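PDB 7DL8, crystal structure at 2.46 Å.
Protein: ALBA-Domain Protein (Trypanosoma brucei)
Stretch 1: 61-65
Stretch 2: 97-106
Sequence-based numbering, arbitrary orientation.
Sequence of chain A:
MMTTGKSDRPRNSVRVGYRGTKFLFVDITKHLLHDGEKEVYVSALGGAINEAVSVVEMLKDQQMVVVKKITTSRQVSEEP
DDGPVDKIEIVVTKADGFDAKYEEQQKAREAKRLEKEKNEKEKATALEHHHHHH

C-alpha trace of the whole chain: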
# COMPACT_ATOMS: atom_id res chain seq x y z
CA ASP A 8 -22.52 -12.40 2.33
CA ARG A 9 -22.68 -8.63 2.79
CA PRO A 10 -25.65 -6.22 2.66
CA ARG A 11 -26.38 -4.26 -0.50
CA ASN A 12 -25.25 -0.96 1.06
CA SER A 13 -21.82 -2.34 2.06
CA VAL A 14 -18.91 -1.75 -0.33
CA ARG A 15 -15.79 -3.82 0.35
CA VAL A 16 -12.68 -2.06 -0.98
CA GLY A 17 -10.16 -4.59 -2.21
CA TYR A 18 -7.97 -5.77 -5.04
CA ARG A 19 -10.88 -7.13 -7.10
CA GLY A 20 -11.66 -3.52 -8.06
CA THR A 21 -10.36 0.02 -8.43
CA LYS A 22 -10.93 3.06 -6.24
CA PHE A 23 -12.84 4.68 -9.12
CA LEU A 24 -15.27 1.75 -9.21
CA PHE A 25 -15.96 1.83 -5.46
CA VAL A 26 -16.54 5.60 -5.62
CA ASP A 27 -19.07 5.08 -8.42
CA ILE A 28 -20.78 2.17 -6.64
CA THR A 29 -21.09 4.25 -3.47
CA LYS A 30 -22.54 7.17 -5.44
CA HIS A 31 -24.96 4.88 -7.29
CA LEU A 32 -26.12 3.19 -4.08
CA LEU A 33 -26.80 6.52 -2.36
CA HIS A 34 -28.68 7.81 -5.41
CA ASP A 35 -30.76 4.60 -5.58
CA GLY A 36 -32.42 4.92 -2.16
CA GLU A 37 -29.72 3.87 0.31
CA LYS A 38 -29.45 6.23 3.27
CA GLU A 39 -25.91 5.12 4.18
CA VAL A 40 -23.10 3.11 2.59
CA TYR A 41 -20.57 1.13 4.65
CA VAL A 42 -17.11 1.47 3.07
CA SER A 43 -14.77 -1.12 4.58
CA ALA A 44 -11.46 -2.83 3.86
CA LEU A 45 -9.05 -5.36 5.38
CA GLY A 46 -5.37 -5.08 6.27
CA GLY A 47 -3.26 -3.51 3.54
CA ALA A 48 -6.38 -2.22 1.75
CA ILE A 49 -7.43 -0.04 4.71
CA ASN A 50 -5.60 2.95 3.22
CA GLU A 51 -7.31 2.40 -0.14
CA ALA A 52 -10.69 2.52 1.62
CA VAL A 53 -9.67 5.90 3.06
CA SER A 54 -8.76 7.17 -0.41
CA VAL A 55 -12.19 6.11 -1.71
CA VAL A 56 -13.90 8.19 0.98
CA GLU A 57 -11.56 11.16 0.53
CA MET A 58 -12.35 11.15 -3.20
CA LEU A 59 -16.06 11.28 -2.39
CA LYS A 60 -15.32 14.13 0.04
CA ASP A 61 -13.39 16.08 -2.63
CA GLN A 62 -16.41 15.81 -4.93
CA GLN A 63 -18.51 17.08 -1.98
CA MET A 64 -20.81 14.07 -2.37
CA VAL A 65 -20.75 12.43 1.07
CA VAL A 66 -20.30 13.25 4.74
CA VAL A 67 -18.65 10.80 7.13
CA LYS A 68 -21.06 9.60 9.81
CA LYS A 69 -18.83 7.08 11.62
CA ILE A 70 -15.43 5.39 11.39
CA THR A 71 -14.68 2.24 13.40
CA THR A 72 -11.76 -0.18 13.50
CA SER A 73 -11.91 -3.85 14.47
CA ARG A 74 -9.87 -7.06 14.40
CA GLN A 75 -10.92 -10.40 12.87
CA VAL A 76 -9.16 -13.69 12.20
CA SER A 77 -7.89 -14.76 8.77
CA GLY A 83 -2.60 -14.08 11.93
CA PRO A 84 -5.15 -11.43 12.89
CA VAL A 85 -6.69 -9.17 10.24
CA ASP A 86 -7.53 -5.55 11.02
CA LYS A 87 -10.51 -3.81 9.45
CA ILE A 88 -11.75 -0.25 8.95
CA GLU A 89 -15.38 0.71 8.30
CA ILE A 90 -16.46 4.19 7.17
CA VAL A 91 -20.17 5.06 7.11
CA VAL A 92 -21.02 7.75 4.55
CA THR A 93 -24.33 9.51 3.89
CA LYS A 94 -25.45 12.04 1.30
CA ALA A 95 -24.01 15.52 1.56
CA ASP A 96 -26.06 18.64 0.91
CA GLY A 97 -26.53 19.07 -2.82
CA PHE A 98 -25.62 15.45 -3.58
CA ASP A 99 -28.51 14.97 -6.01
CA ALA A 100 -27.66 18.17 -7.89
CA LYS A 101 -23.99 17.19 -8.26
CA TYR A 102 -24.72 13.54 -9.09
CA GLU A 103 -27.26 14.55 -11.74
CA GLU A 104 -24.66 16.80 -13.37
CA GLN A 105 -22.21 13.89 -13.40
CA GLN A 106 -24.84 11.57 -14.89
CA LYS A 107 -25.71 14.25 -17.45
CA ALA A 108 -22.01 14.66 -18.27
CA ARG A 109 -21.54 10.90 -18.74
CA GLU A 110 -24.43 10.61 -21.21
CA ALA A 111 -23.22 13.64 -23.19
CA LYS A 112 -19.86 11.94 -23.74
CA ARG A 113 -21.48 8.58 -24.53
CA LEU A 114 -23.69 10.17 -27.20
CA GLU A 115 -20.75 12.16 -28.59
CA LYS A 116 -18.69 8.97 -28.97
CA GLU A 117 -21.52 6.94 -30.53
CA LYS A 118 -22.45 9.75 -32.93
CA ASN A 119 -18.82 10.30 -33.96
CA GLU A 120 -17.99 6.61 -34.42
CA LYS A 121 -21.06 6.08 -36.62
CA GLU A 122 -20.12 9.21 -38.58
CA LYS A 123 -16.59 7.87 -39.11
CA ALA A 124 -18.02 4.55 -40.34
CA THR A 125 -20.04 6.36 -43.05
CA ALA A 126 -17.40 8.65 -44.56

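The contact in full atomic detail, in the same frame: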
# COMPACT_ATOMS: atom_id res chain seq x y z
N ASP A 61 -13.85 15.04 -1.71
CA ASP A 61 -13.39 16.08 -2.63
C ASP A 61 -14.48 16.48 -3.61
O ASP A 61 -14.61 17.65 -3.97
CB ASP A 61 -12.18 15.60 -3.43
CG ASP A 61 -10.87 15.77 -2.70
OD1 ASP A 61 -10.85 16.39 -1.62
OD2 ASP A 61 -9.83 15.30 -3.24
N GLN A 62 -15.27 15.52 -4.07
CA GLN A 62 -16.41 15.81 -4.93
C GLN A 62 -17.60 16.36 -4.15
O GLN A 62 -18.65 16.61 -4.76
CB GLN A 62 -16.83 14.54 -5.70
CG GLN A 62 -15.72 13.90 -6.51
CD GLN A 62 -16.15 12.60 -7.19
OE1 GLN A 62 -17.34 12.34 -7.35
NE2 GLN A 62 -15.17 11.78 -7.58
N GLN A 63 -17.46 16.52 -2.83
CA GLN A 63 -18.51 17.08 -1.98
C GLN A 63 -19.80 16.28 -2.10
O GLN A 63 -20.90 16.83 -2.09
CB GLN A 63 -18.75 18.56 -2.30
N MET A 64 -19.67 14.96 -2.20
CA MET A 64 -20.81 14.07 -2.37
C MET A 64 -21.29 13.44 -1.08
O MET A 64 -22.50 13.21 -0.92
CB MET A 64 -20.47 12.95 -3.36
CG MET A 64 -20.05 13.44 -4.73
SD MET A 64 -21.37 14.34 -5.57
CE MET A 64 -22.15 13.00 -6.47
N VAL A 65 -20.39 13.15 -0.14
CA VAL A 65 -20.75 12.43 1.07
C VAL A 65 -20.26 13.20 2.29
O VAL A 65 -19.42 14.10 2.19
CB VAL A 65 -20.17 10.99 1.10
CG1 VAL A 65 -20.47 10.26 -0.20
CG2 VAL A 65 -18.67 11.03 1.38
N GLY A 97 -26.75 18.91 -1.40
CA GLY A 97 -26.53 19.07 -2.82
C GLY A 97 -25.95 17.85 -3.51
O GLY A 97 -25.35 17.99 -4.58
N PHE A 98 -26.10 16.66 -2.92
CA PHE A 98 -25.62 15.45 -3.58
C PHE A 98 -26.37 15.19 -4.88
O PHE A 98 -25.76 14.93 -5.92
CB PHE A 98 -25.76 14.25 -2.63
CG PHE A 98 -25.48 12.92 -3.29
CD1 PHE A 98 -24.19 12.42 -3.35
CD2 PHE A 98 -26.50 12.17 -3.84
CE1 PHE A 98 -23.92 11.20 -3.95
CE2 PHE A 98 -26.24 10.95 -4.44
CZ PHE A 98 -24.95 10.47 -4.49
N ASP A 99 -27.70 15.24 -4.83
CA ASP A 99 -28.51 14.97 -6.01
C ASP A 99 -28.17 15.92 -7.15
O ASP A 99 -28.09 15.50 -8.31
CB ASP A 99 -30.00 15.06 -5.66
CG ASP A 99 -30.42 14.04 -4.63
OD1 ASP A 99 -29.97 12.88 -4.72
OD2 ASP A 99 -31.20 14.40 -3.72
N ALA A 100 -27.97 17.21 -6.84
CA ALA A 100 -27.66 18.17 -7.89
C ALA A 100 -26.29 17.92 -8.51
O ALA A 100 -26.10 18.15 -9.71
CB ALA A 100 -27.74 19.59 -7.34
N LYS A 101 -25.32 17.45 -7.72
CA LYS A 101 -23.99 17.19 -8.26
C LYS A 101 -23.90 15.81 -8.91
O LYS A 101 -23.10 15.62 -9.84
CB LYS A 101 -22.93 17.32 -7.16
CG LYS A 101 -22.91 18.67 -6.47
CD LYS A 101 -21.60 18.90 -5.74
CE LYS A 101 -21.79 19.76 -4.50
NZ LYS A 101 -22.49 19.02 -3.42
N TYR A 102 -24.69 14.84 -8.43
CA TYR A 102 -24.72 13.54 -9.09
C TYR A 102 -25.47 13.60 -10.41
O TYR A 102 -25.11 12.89 -11.36
CB TYR A 102 -25.34 12.49 -8.17
CG TYR A 102 -25.16 11.08 -8.70
CD1 TYR A 102 -23.90 10.56 -8.93
CD2 TYR A 102 -26.26 10.28 -8.97
CE1 TYR A 102 -23.73 9.28 -9.41
CE2 TYR A 102 -26.10 8.99 -9.46
CZ TYR A 102 -24.83 8.50 -9.67
OH TYR A 102 -24.67 7.22 -10.16
N GLU A 103 -26.51 14.44 -10.49
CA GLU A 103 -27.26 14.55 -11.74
C GLU A 103 -26.44 15.26 -12.81
O GLU A 103 -26.62 14.99 -14.00
CB GLU A 103 -28.58 15.28 -11.50
N GLU A 104 -25.56 16.18 -12.41
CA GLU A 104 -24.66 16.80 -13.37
C GLU A 104 -23.59 15.83 -13.84
O GLU A 104 -23.14 15.92 -14.99
CB GLU A 104 -24.02 18.05 -12.76
N GLN A 105 -23.18 14.90 -12.98
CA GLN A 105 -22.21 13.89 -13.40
C GLN A 105 -22.86 12.83 -14.28
O GLN A 105 -22.22 12.33 -15.21
CB GLN A 105 -21.56 13.25 -12.17
CG GLN A 105 -20.46 14.08 -11.54
CD GLN A 105 -20.08 13.59 -10.16
OE1 GLN A 105 -20.38 12.46 -9.78
NE2 GLN A 105 -19.40 14.44 -9.40
N GLN A 106 -24.11 12.48 -14.00
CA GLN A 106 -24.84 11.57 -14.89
C GLN A 106 -25.09 12.23 -16.23
O GLN A 106 -24.93 11.60 -17.29
CB GLN A 106 -26.16 11.15 -14.24
CG GLN A 106 -26.03 10.05 -13.20
CD GLN A 106 -27.38 9.54 -12.73
OE1 GLN A 106 -28.24 10.32 -12.32
NE2 GLN A 106 -27.57 8.23 -12.79

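How does the backbone bring the two stretches together? Stretch 1 begins on the last helical residue, D61, and leaves the helix, where Q63 turns to positive phi in a Schellman motif and the chain then runs on through M64 to V65. Stretch 2 is the start of another helix, with G97 at its N-cap position. G97 itself touches nothing in stretch 1, but its phi of 77° suits glycine, because a CB there would be jammed against the carbonyl oxygen of the residue before. The nearest pair of CA atoms follows at once: those of M64 and F98 lie 5.1 Å apart.

What does F98 find in stretch 1? It meets M64, the residue with the most surface covered in this contact. The CB of F98 points sideways, but its t rotamer carries the ring nearer, so that CD1 of F98 comes to 3.1 Å from the backbone O of M64, an oblique approach to the ring. The methionine side chain supplies the apolar part of the pairing: CE of M64 lies 3.6 Å from CE1 of F98, and SD of M64 sits 5.0 Å from the centroid of the F98 ring, again obliquely. Both side chains are buried.

Why does K101 matter one turn further on? Its side chain sets out toward stretch 1 and provides the one hydrogen bond across the contact, from NZ of K101 to the backbone O of Q63 at 3.0 Å. A charged amine thus meets a carbonyl just after the end of the first helix. The same NZ of K101 makes a weak hydrogen bond of 3.3 Å to O of G97, so the lysine reaches back over the first turn of its own helix as it bridges to stretch 1. Its aliphatic part is used too: CB of K101 packs 3.7 Å from SD of M64, and CD of K101 lies 3.9 Å from O of Q62.

What closes the contact beyond the lysine? The methyl of M64 ends against the helix, with CE of M64 3.7 Å from CB of Y102 and 3.8 Å from OE1 of Q105. The CA-to-CB bond of Q105 points toward stretch 1, and its side chain also meets Q62, whose CB points sideways but whose amide end comes nearer. NE2 of Q105 and OE1 of Q62 are 3.6 Å apart, a polar contact without a hydrogen bond; both OE1 atoms find hydrogen bonds elsewhere in the structure.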